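Local atomic coordinates of extracellular protein containing a SCP domain (Bacillus anthracis, PDB entry 4IFA), a protein that is of unknown function but is extracellular, joins a CAP-associated N-terminal region to an SCP domain of the CAP superfamily, and may contribute to virulence. Residues I135-G140 with D163-L168; D226-I231 with Q334-K339. All coordinates share one frame; numbering follows the deposited sequence. Where two conformers were deposited one is given.

How the contacts relate
Contacts 1 and 2 follow each other along the chain: contact 1 is complete before helix 210-234, which supplies the first half of contact 2, begins. Their centres lie about 33 Å apart on opposite sides of the chain's centre, with nearest atoms about 12 Å apart, and they share no strand, helix or sheet. Contact 1, partly buried and between segments 23 residues apart, joins the three-stranded and seven-stranded antiparallel sheets of the CAP-associated N-terminal region. Contact 2 is buried in the SCP domain and pairs residues more than a hundred positions apart, a helix with a strand of the mixed sheet. Each stays within one region, although 226-231 also meets the N-terminal one through D226, L227 and I230.

Contact 1: I135-G140 with D163-L168; sequences ISLKRG and DGWAQL
I135 and L137 of one strand meet the indole of W165, joining two antiparallel sheets of the CAP-associated N-terminal region: strand 134-139 is an outermost strand of a three-stranded sheet, and W165 stands on strand 164-171 of the seven-stranded one. The two strand segments do not pair. Their axes stay 10.9 Å apart and run at 146° to each other, and the single large side chain of W165 bridges the gap, so only 151 Å² is buried in all. I135 makes the tightest touch. Its CG2 lies anti to the backbone N (chi1 -61° for CG1), which aims this methyl at the outer bond of the benzo ring, 3.5 Å from W165 CH2 and equally close to CZ3. The methyl comes up obliquely to the ring, and I135 also packs on L148. At S136 the strand alternation turns the side chain away from W165, yet the backbone carbonyl passes obliquely by the indole, with S136 O 4.2 Å from W165 CH2. L137 points back to the tryptophan: its CB is 4.3 Å from W165 CZ2, and its CD1 reaches the pyrrole side near NE1. Its side chain also rests on D185 and L189 of helix 185-191, the helix that W165 also touches through L188. Further on, R139 turns to the same helix, where its NE forms a salt bridge with E186, although this arginine is poorly ordered. The indole also touches L158 and P160 of the neighbouring strand 158-161. Its polar end has a partner of its own: W165 NE1 donates a hydrogen bond to D185 OD1, while L137 CD1 lies 4.2 Å from that same nitrogen.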
loop_
_atom_site.group_PDB
_atom_site.type_symbol
_atom_site.label_atom_id
_atom_site.label_comp_id
_atom_site.label_asym_id
_atom_site.label_seq_id
_atom_site.Cartn_x
_atom_site.Cartn_y
_atom_site.Cartn_z
ATOM N N ILE A 135 -10.294 16.986 -9.009
ATOM C CA ILE A 135 -10.532 17.173 -7.589
ATOM C C ILE A 135 -9.925 18.525 -7.241
ATOM O O ILE A 135 -8.753 18.769 -7.546
ATOM C CB ILE A 135 -9.856 16.076 -6.738
ATOM C CG1 ILE A 135 -10.390 14.663 -7.075
ATOM C CG2 ILE A 135 -10.021 16.381 -5.236
ATOM C CD1 ILE A 135 -11.820 14.396 -6.632
ATOM N N SER A 136 -10.720 19.398 -6.626
ATOM C CA SER A 136 -10.263 20.731 -6.257
ATOM C C SER A 136 -10.363 20.931 -4.751
ATOM O O SER A 136 -11.307 20.461 -4.115
ATOM C CB SER A 136 -11.106 21.789 -6.975
ATOM O OG SER A 136 -11.042 21.631 -8.387
ATOM N N LEU A 137 -9.363 21.598 -4.181
ATOM C CA LEU A 137 -9.367 21.951 -2.763
ATOM C C LEU A 137 -8.477 23.167 -2.549
ATOM O O LEU A 137 -7.742 23.582 -3.452
ATOM C CB LEU A 137 -8.922 20.792 -1.843
ATOM C CG LEU A 137 -7.489 20.240 -1.882
ATOM C CD1 LEU A 137 -7.216 19.422 -0.625
ATOM C CD2 LEU A 137 -7.240 19.403 -3.129
ATOM N N LYS A 138 -8.556 23.724 -1.346
ATOM C CA LYS A 138 -7.768 24.889 -0.978
ATOM C C LYS A 138 -7.245 24.777 0.456
ATOM O O LYS A 138 -7.896 24.192 1.328
ATOM C CB LYS A 138 -8.618 26.159 -1.121
ATOM C CG LYS A 138 -9.011 26.520 -2.564
ATOM C CD LYS A 138 -10.044 27.647 -2.604
ATOM C CE LYS A 138 -10.398 28.084 -4.035
ATOM N NZ LYS A 138 -9.274 28.790 -4.728
ATOM N N ARG A 139 -6.043 25.307 0.667
ATOM C CA ARG A 139 -5.416 25.409 1.986
ATOM C C ARG A 139 -4.876 26.816 2.082
ATOM O O ARG A 139 -4.017 27.201 1.286
ATOM C CB ARG A 139 -4.269 24.422 2.166
ATOM C CG ARG A 139 -4.673 23.062 2.681
ATOM C CD ARG A 139 -3.447 22.180 2.775
ATOM N NE ARG A 139 -2.400 22.773 3.602
ATOM C CZ ARG A 139 -1.169 22.281 3.728
ATOM N NH1 ARG A 139 -0.807 21.167 3.095
ATOM N NH2 ARG A 139 -0.289 22.907 4.506
ATOM N N GLY A 140 -5.364 27.577 3.058
ATOM C CA GLY A 140 -4.979 28.974 3.195
ATOM C C GLY A 140 -5.591 29.691 2.006
ATOM O O GLY A 140 -6.770 29.496 1.710
ATOM N N ASP A 163 -14.945 15.817 6.065
ATOM C CA ASP A 163 -13.565 16.153 6.474
ATOM C C ASP A 163 -12.488 15.245 5.886
ATOM O O ASP A 163 -11.611 14.708 6.619
ATOM C CB ASP A 163 -13.406 16.181 7.993
ATOM C CG ASP A 163 -13.637 17.551 8.574
ATOM O OD1 ASP A 163 -14.244 18.411 7.898
ATOM O OD2 ASP A 163 -13.189 17.766 9.714
ATOM N N GLY A 164 -12.593 14.967 4.590
ATOM C CA GLY A 164 -11.504 14.266 3.966
ATOM C C GLY A 164 -11.781 13.599 2.636
ATOM O O GLY A 164 -12.689 13.977 1.904
ATOM N N TRP A 165 -10.984 12.575 2.351
ATOM C CA TRP A 165 -11.025 11.872 1.083
ATOM C C TRP A 165 -10.834 10.388 1.258
ATOM O O TRP A 165 -10.231 9.930 2.230
ATOM C CB TRP A 165 -9.861 12.371 0.221
ATOM C CG TRP A 165 -9.837 13.859 0.126
ATOM C CD1 TRP A 165 -9.161 14.725 0.926
ATOM C CD2 TRP A 165 -10.605 14.664 -0.778
ATOM N NE1 TRP A 165 -9.428 16.029 0.551
ATOM C CE2 TRP A 165 -10.316 16.011 -0.492
ATOM C CE3 TRP A 165 -11.495 14.370 -1.815
ATOM C CZ2 TRP A 165 -10.877 17.058 -1.210
ATOM C CZ3 TRP A 165 -12.059 15.425 -2.523
ATOM C CH2 TRP A 165 -11.744 16.735 -2.222
ATOM N N ALA A 166 -11.310 9.617 0.288
ATOM C CA ALA A 166 -11.081 8.170 0.233
ATOM C C ALA A 166 -10.546 7.849 -1.143
ATOM O O ALA A 166 -11.186 8.142 -2.136
ATOM C CB ALA A 166 -12.357 7.357 0.476
ATOM N N GLN A 167 -9.361 7.270 -1.200
ATOM C CA GLN A 167 -8.770 6.777 -2.444
ATOM C C GLN A 167 -9.155 5.299 -2.511
ATOM O O GLN A 167 -8.825 4.517 -1.617
ATOM C CB GLN A 167 -7.253 6.930 -2.412
ATOM C CG GLN A 167 -6.470 6.581 -3.676
ATOM C CD GLN A 167 -4.960 6.885 -3.511
ATOM O OE1 GLN A 167 -4.430 6.940 -2.398
ATOM N NE2 GLN A 167 -4.272 7.023 -4.630
ATOM N N LEU A 168 -9.818 4.923 -3.593
ATOM C CA LEU A 168 -10.406 3.582 -3.741
ATOM C C LEU A 168 -9.537 2.773 -4.680
ATOM O O LEU A 168 -9.570 2.975 -5.888
ATOM C CB LEU A 168 -11.847 3.685 -4.253
ATOM C CG LEU A 168 -12.793 4.607 -3.466
ATOM C CD1 LEU A 168 -14.162 4.672 -4.176
ATOM C CD2 LEU A 168 -12.954 4.138 -2.044
#

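Contact 2: D226-I231 with Q334-K339; sequences DLTNII and QNFIRK
T228, on a helix, and Q334, on a strand, bring their backbones no nearer than 9.9 Å between CA atoms, so side chains alone span the distance. Residues 226-231 form regular helix, with I230 N hydrogen-bonded to D226 O at 3.0 Å, and belong to the long helix 210-234. Q334 to I337 run extended in the strand that begins at 331, which hydrogen-bonds to strand 286-293 through Q334 with N290 and F336 with G288. Q334 and T228 reach toward each other from opposite directions. The glutamine chain is extended beyond CG (chi2 177°), which carries its amide across to the helix and places NE2 2.9 Å from T228 OG1. That hydroxyl is hydrogen-bonded to I224 O, one turn back in the same helix, and the other end of the amide, Q334 OE1, accepts a hydrogen bond from N290 ND2. Both of these polar side chains are buried. The setting is the alpha-beta-alpha sandwich of the CAP superfamily: Q334 and F336 look to one face of the mixed sheet, covered by helices 210-234, 298-306 and 309-315, whereas N335 and I337 pack on helix 244-260 across the other. L315 touches T228, Q334 and F336, and L302 also covers T228. Beside the polar pair, the methyl of T228 meets the phenyl ring at its edge, near the ring plane, with CG2 4.5 Å from F336 CE1. The ring of F336 also meets that of F320, the two planes inclined by about 20°.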
loop_
_atom_site.group_PDB
_atom_site.type_symbol
_atom_site.label_atom_id
_atom_site.label_comp_id
_atom_site.label_asym_id
_atom_site.label_seq_id
_atom_site.Cartn_x
_atom_site.Cartn_y
_atom_site.Cartn_z
ATOM N N ASP A 226 3.343 -7.979 3.852
ATOM C CA ASP A 226 2.039 -8.375 4.376
ATOM C C ASP A 226 0.923 -8.189 3.345
ATOM O O ASP A 226 0.030 -9.039 3.232
ATOM C CB ASP A 226 1.695 -7.559 5.619
ATOM C CG ASP A 226 2.480 -7.947 6.824
ATOM O OD1 ASP A 226 2.916 -9.105 6.942
ATOM O OD2 ASP A 226 2.637 -7.089 7.750
ATOM N N LEU A 227 0.952 -7.081 2.600
ATOM C CA LEU A 227 -0.110 -6.800 1.655
ATOM C C LEU A 227 -0.007 -7.740 0.454
ATOM O O LEU A 227 -1.007 -8.014 -0.190
ATOM C CB LEU A 227 -0.069 -5.308 1.276
ATOM C CG LEU A 227 -0.357 -4.343 2.415
ATOM C CD1 LEU A 227 -0.037 -2.897 1.951
ATOM C CD2 LEU A 227 -1.827 -4.489 2.811
ATOM N N THR A 228 1.200 -8.235 0.160
ATOM C CA THR A 228 1.357 -9.260 -0.904
ATOM C C THR A 228 0.669 -10.543 -0.408
ATOM O O THR A 228 0.026 -11.209 -1.205
ATOM C CB THR A 228 2.836 -9.522 -1.257
ATOM O OG1 THR A 228 3.355 -8.329 -1.882
ATOM C CG2 THR A 228 2.985 -10.637 -2.274
ATOM N N ASN A 229 0.812 -10.893 0.863
ATOM C CA ASN A 229 0.159 -12.081 1.390
ATOM C C ASN A 229 -1.376 -11.923 1.407
ATOM O O ASN A 229 -2.089 -12.904 1.235
ATOM C CB ASN A 229 0.733 -12.538 2.709
ATOM C CG ASN A 229 2.010 -13.317 2.532
ATOM O OD1 ASN A 229 2.154 -14.012 1.528
ATOM N ND2 ASN A 229 2.926 -13.235 3.493
ATOM N N ILE A 230 -1.885 -10.703 1.572
ATOM C CA ILE A 230 -3.329 -10.455 1.430
ATOM C C ILE A 230 -3.779 -10.763 -0.004
ATOM O O ILE A 230 -4.813 -11.392 -0.219
ATOM C CB ILE A 230 -3.684 -9.037 1.885
ATOM C CG1 ILE A 230 -3.555 -9.002 3.407
ATOM C CG2 ILE A 230 -5.075 -8.617 1.396
ATOM C CD1 ILE A 230 -3.846 -7.702 4.030
ATOM N N ILE A 231 -2.983 -10.338 -0.987
ATOM C CA ILE A 231 -3.261 -10.687 -2.353
ATOM C C ILE A 231 -3.234 -12.211 -2.530
ATOM O O ILE A 231 -4.142 -12.786 -3.191
ATOM C CB ILE A 231 -2.224 -10.006 -3.295
ATOM C CG1 ILE A 231 -2.455 -8.511 -3.348
ATOM C CG2 ILE A 231 -2.342 -10.586 -4.709
ATOM C CD1 ILE A 231 -1.312 -7.695 -3.951
ATOM N N GLN A 334 10.752 -6.329 -5.095
ATOM C CA GLN A 334 10.365 -7.642 -4.577
ATOM C C GLN A 334 11.239 -8.677 -5.243
ATOM O O GLN A 334 11.317 -8.713 -6.485
ATOM C CB GLN A 334 8.918 -7.986 -4.933
ATOM C CG GLN A 334 7.854 -7.205 -4.205
ATOM C CD GLN A 334 6.450 -7.548 -4.677
ATOM O OE1 GLN A 334 6.187 -7.651 -5.879
ATOM N NE2 GLN A 334 5.522 -7.754 -3.723
ATOM N N ASN A 335 11.830 -9.567 -4.441
ATOM C CA ASN A 335 12.516 -10.745 -4.957
ATOM C C ASN A 335 11.801 -11.970 -4.379
ATOM O O ASN A 335 11.766 -12.212 -3.168
ATOM C CB ASN A 335 14.021 -10.752 -4.677
ATOM C CG ASN A 335 14.809 -9.802 -5.566
ATOM O OD1 ASN A 335 14.273 -9.159 -6.524
ATOM N ND2 ASN A 335 16.089 -9.684 -5.259
ATOM N N PHE A 336 11.199 -12.744 -5.280
ATOM C CA PHE A 336 10.453 -13.945 -4.955
ATOM C C PHE A 336 11.378 -15.132 -5.169
ATOM O O PHE A 336 12.154 -15.160 -6.130
ATOM C CB PHE A 336 9.256 -14.118 -5.924
ATOM C CG PHE A 336 8.217 -13.035 -5.874
ATOM C CD1 PHE A 336 7.088 -13.205 -5.094
ATOM C CD2 PHE A 336 8.353 -11.877 -6.623
ATOM C CE1 PHE A 336 6.117 -12.231 -5.044
ATOM C CE2 PHE A 336 7.400 -10.876 -6.559
ATOM C CZ PHE A 336 6.278 -11.070 -5.768
ATOM N N ILE A 337 11.287 -16.133 -4.295
ATOM C CA ILE A 337 12.060 -17.363 -4.450
ATOM C C ILE A 337 11.239 -18.596 -4.145
ATOM O O ILE A 337 10.171 -18.545 -3.527
ATOM C CB ILE A 337 13.333 -17.413 -3.569
ATOM C CG1 ILE A 337 12.976 -17.275 -2.079
ATOM C CG2 ILE A 337 14.319 -16.261 -3.976
ATOM C CD1 ILE A 337 14.171 -17.602 -1.155
ATOM N N ARG A 338 11.725 -19.705 -4.684
ATOM C CA ARG A 338 11.235 -21.027 -4.371
ATOM C C ARG A 338 12.390 -21.783 -3.759
ATOM O O ARG A 338 13.477 -21.861 -4.351
ATOM C CB ARG A 338 10.758 -21.817 -5.607
ATOM C CG ARG A 338 10.291 -23.226 -5.253
ATOM C CD ARG A 338 9.846 -23.981 -6.489
ATOM N NE ARG A 338 9.426 -25.341 -6.193
ATOM C CZ ARG A 338 8.202 -25.724 -5.851
ATOM N NH1 ARG A 338 7.226 -24.824 -5.709
ATOM N NH2 ARG A 338 7.960 -27.008 -5.629
ATOM N N LYS A 339 12.178 -22.351 -2.594
ATOM C CA LYS A 339 13.171 -23.265 -2.053
ATOM C C LYS A 339 12.484 -24.368 -1.261
ATOM O O LYS A 339 11.259 -24.370 -1.122
ATOM C CB LYS A 339 14.266 -22.539 -1.274
ATOM C CG LYS A 339 13.745 -21.730 -0.114
ATOM C CD LYS A 339 14.871 -21.075 0.635
ATOM C CE LYS A 339 14.372 -20.298 1.835
ATOM N NZ LYS A 339 15.530 -19.702 2.567
ATOM O OXT LYS A 339 13.160 -25.319 -0.819
#